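Local coordinates for protein enoyl-CoA hydratase/isomerase (Shewanella pealeana, PDB 4KPK) that probably acts as an isomerase of the enoyl-CoA hydratase/isomerase family, whose crotonase-like members generally work on acyl-CoA thioesters, at residues 61-64 / 65-69; 148-151 / 152-156. One frame throughout, in Å; residues are numbered along the deposited sequence.

Both contacts are local and buried, but at different depths: interaction 2 has its centre about 6 Å from the centre of the chain, interaction 1 about 15 Å. Interaction 1 joins the loop after strand 49-54 to the first turn of helix 65-80, through a carboxylate cap above a small apolar cluster. Interaction 2 is the short helix 148-155 itself, held by backbone bonds between mostly apolar residues, with another subunit packing against part of it. The two meet at the Phe63 ring, where Phe63 CZ lies 3.8 Å from Leu152 CD1; apolar packing thus ties the loop leading into helix 65-80 to the first turn of helix 148-155.

Interaction 1 (61-64 / 65-69); sequences NAFD and EVMIS
Asp64 turns its CG in between its own backbone N and carbonyl carbon (chi1 67°), which folds the carboxylate back over the opening turn of helix 65-80. Met67, present as selenomethionine, has CG anti to the backbone N (chi1 177°), and this carries its chain across the Phe63 ring. Asp64 is the N-cap: Met67 N gives a nearly straight bond (171°) of 3.0 Å to Asp64 OD1, reaching that oxygen almost in line with its C-O bond. Ile68 N bonds to Asp64 O, also at 3.0 Å, so both the side chain and the carbonyl of one residue take up N-H groups at the start of the helix. The other carboxylate oxygen, OD2, is hydrogen-bonded to Tyr40 OH. Glu65, bent at chi2, curls back across Asp64 at a slant, bringing its OE1 to 3.9 Å from Asp64 OD2, a pairing of like charges that a long, weak ion pair from Arg56 to Asp64 may ease. Beneath the cap, Met67 CG sits 4.2 Å above the Phe63 ring plane, offset toward the rim, and Met67 SE lies obliquely 5.3 Å from the ring centroid in a Met-aromatic contact. Ile68 CD1 closes on Phe63 CD2 at 3.5 Å and continues the packing to Leu123 and Leu126 of helix 113-132. Without the Asp64 carboxylate, as with an alanine here, Met67 N and the Tyr40 hydroxyl are likely to lose their partner and the first turn its cap. The negative cap faces the positive end of the helix dipole, which would tend to favour the ionised form, against the nearby Glu65 carboxylate.

Interaction 2 (148-151 / 152-156); sequences GALG and LICCS
Cys154 N donates to Leu150 O at 2.9 Å in an almost straight bond (175°). This is one of the successive i to i+4 bonds of helix 148-155, the helix of a beta-alpha-beta unit between strands 137-141 and 158-161 of the crotonase-like fold. Ile153 N bonds to Ala149 O at 3.0 Å, and Leu152 N reaches Gly148 O at 3.1 Å. The pattern weakens at the C-terminal end and gives way to i to i+3 bonds: the bond from Cys155 N to Gly151 O is bent to 123° and weak, Cys155 N also bonds weakly to Leu152 O, and Ser156 N turns to Ile153 O. The Cys154 carbonyl is taken up by Arg187, and the Ser156 hydroxyl is hydrogen-bonded to that of Thr139.

In crotonase-like relatives the N-terminal end of the helix at this place typically supplies a peptide N-H to the oxyanion hole that holds the thioester carbonyl oxygen, and helix 148-155 is probably positioned in the same way.

Side chains leave the helix toward different neighbours. Leu152 packs on Met127 and Leu130 of helix 113-132, and Leu150 on Val185 of helix 182-189. Ile153 rests on Thr139 and Val141 of strand 137-141, while Arg192 of the second subunit packs on Ile153 and Cys154. Within the helix, Ile153 holds CG1 beside its backbone N (chi1 -70°), and the chain runs back along the preceding turn, CD1 coming to 3.5 Å from Ala149 O. One residue further on, Leu150 CD1 meets Cys154 SG in a loose apolar touch of 4.3 Å.

Interaction 1 (61-64 / 65-69)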
# COMPACT_ATOMS: atom_id res chain seq x y z
N ASN A 61 -4.91 14.02 28.36
CA ASN A 61 -3.87 14.33 27.39
C ASN A 61 -4.46 14.94 26.11
O ASN A 61 -3.98 14.67 25.00
CB ASN A 61 -3.06 13.06 27.09
CG ASN A 61 -2.14 12.72 28.22
OD1 ASN A 61 -1.68 13.62 28.88
ND2 ASN A 61 -1.85 11.42 28.45
N ALA A 62 -5.54 15.68 26.30
CA ALA A 62 -6.30 16.20 25.19
C ALA A 62 -5.43 17.31 24.54
O ALA A 62 -4.78 18.07 25.22
CB ALA A 62 -7.63 16.76 25.67
N PHE A 63 -5.46 17.39 23.23
CA PHE A 63 -4.66 18.40 22.55
C PHE A 63 -5.33 19.77 22.59
O PHE A 63 -6.52 19.92 22.31
CB PHE A 63 -4.44 18.04 21.09
CG PHE A 63 -3.50 16.90 20.87
CD1 PHE A 63 -3.34 15.88 21.84
CD2 PHE A 63 -2.80 16.82 19.67
CE1 PHE A 63 -2.47 14.82 21.61
CE2 PHE A 63 -1.96 15.75 19.44
CZ PHE A 63 -1.80 14.75 20.41
N ASP A 64 -4.51 20.76 22.87
CA ASP A 64 -4.84 22.13 22.54
C ASP A 64 -3.62 22.83 21.96
O ASP A 64 -2.59 22.16 21.70
CB ASP A 64 -5.43 22.82 23.78
CG ASP A 64 -4.43 22.99 24.87
OD1 ASP A 64 -3.21 22.74 24.66
OD2 ASP A 64 -4.88 23.39 25.95
N GLU A 65 -3.74 24.16 21.72
CA GLU A 65 -2.64 24.96 21.09
C GLU A 65 -1.32 24.92 21.88
O GLU A 65 -0.20 24.92 21.34
CB GLU A 65 -3.14 26.40 20.83
CG GLU A 65 -3.25 27.32 22.05
CD GLU A 65 -4.39 27.06 23.09
OE1 GLU A 65 -5.18 26.08 23.08
OE2 GLU A 65 -4.45 27.90 23.99
N VAL A 66 -1.45 24.85 23.16
CA VAL A 66 -0.31 24.78 24.01
C VAL A 66 0.41 23.41 23.87
O VAL A 66 1.59 23.40 23.67
CB VAL A 66 -0.73 25.07 25.49
CG1 VAL A 66 0.41 24.74 26.46
CG2 VAL A 66 -1.18 26.52 25.65
N MSE A 67 -0.30 22.29 24.00
CA MSE A 67 0.25 20.94 23.74
C MSE A 67 0.95 20.88 22.41
O MSE A 67 2.05 20.37 22.34
CB MSE A 67 -0.84 19.91 23.68
CG MSE A 67 -0.39 18.50 23.34
SE MSE A 67 -0.24 17.50 25.03
CE MSE A 67 -2.12 17.34 25.47
N ILE A 68 0.29 21.37 21.37
CA ILE A 68 0.84 21.37 20.00
C ILE A 68 2.19 22.08 20.06
O ILE A 68 3.20 21.54 19.63
CB ILE A 68 -0.08 22.10 18.98
CG1 ILE A 68 -1.44 21.40 18.80
CG2 ILE A 68 0.60 22.27 17.64
CD1 ILE A 68 -1.35 19.91 18.77
N SER A 69 2.21 23.26 20.67
CA SER A 69 3.41 24.09 20.63
C SER A 69 4.53 23.52 21.47
O SER A 69 5.72 23.51 21.09
CB SER A 69 3.10 25.54 21.05
OG SER A 69 4.23 26.11 21.67

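Interaction 2 (148-151 / 152-156)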
# COMPACT_ATOMS: atom_id res chain seq x y z
N GLY A 148 -5.52 14.10 16.88
CA GLY A 148 -4.16 14.30 16.33
C GLY A 148 -3.15 13.23 16.75
O GLY A 148 -2.06 13.11 16.13
N ALA A 149 -3.50 12.47 17.82
CA ALA A 149 -2.65 11.40 18.36
C ALA A 149 -2.42 10.31 17.35
O ALA A 149 -1.33 9.83 17.19
CB ALA A 149 -3.27 10.79 19.62
N LEU A 150 -3.47 9.95 16.63
CA LEU A 150 -3.30 9.03 15.55
C LEU A 150 -2.27 9.53 14.53
O LEU A 150 -1.50 8.72 14.02
CB LEU A 150 -4.62 8.79 14.89
CG LEU A 150 -4.64 7.66 13.86
CD1 LEU A 150 -4.15 6.34 14.42
CD2 LEU A 150 -6.07 7.55 13.37
N GLY A 151 -2.22 10.85 14.28
CA GLY A 151 -1.21 11.40 13.35
C GLY A 151 0.19 11.21 13.88
O GLY A 151 1.09 10.69 13.23
N LEU A 152 0.40 11.59 15.10
CA LEU A 152 1.67 11.27 15.70
C LEU A 152 2.06 9.83 15.56
O LEU A 152 3.21 9.53 15.29
CB LEU A 152 1.68 11.61 17.20
CG LEU A 152 1.37 13.10 17.53
CD1 LEU A 152 1.37 13.21 19.03
CD2 LEU A 152 2.33 14.11 16.90
N ILE A 153 1.14 8.92 15.84
CA ILE A 153 1.47 7.49 15.75
C ILE A 153 1.85 7.14 14.33
O ILE A 153 2.86 6.54 14.07
CB ILE A 153 0.27 6.63 16.18
CG1 ILE A 153 0.08 6.81 17.66
CG2 ILE A 153 0.49 5.19 15.74
CD1 ILE A 153 -1.33 6.50 18.11
N CYS A 154 1.04 7.58 13.39
CA CYS A 154 1.39 7.44 11.98
C CYS A 154 2.63 8.16 11.49
O CYS A 154 3.12 7.80 10.43
CB CYS A 154 0.20 7.75 11.10
SG CYS A 154 -1.01 6.46 11.48
N CYS A 155 3.15 9.10 12.27
CA CYS A 155 4.38 9.80 11.94
C CYS A 155 5.61 9.12 12.53
O CYS A 155 6.74 9.42 12.14
CB CYS A 155 4.29 11.26 12.39
SG CYS A 155 3.26 12.23 11.29
N SER A 156 5.39 8.18 13.44
CA SER A 156 6.48 7.51 14.15
C SER A 156 6.97 6.37 13.33
O SER A 156 6.25 5.86 12.52
CB SER A 156 6.03 7.01 15.51
OG SER A 156 5.61 8.12 16.30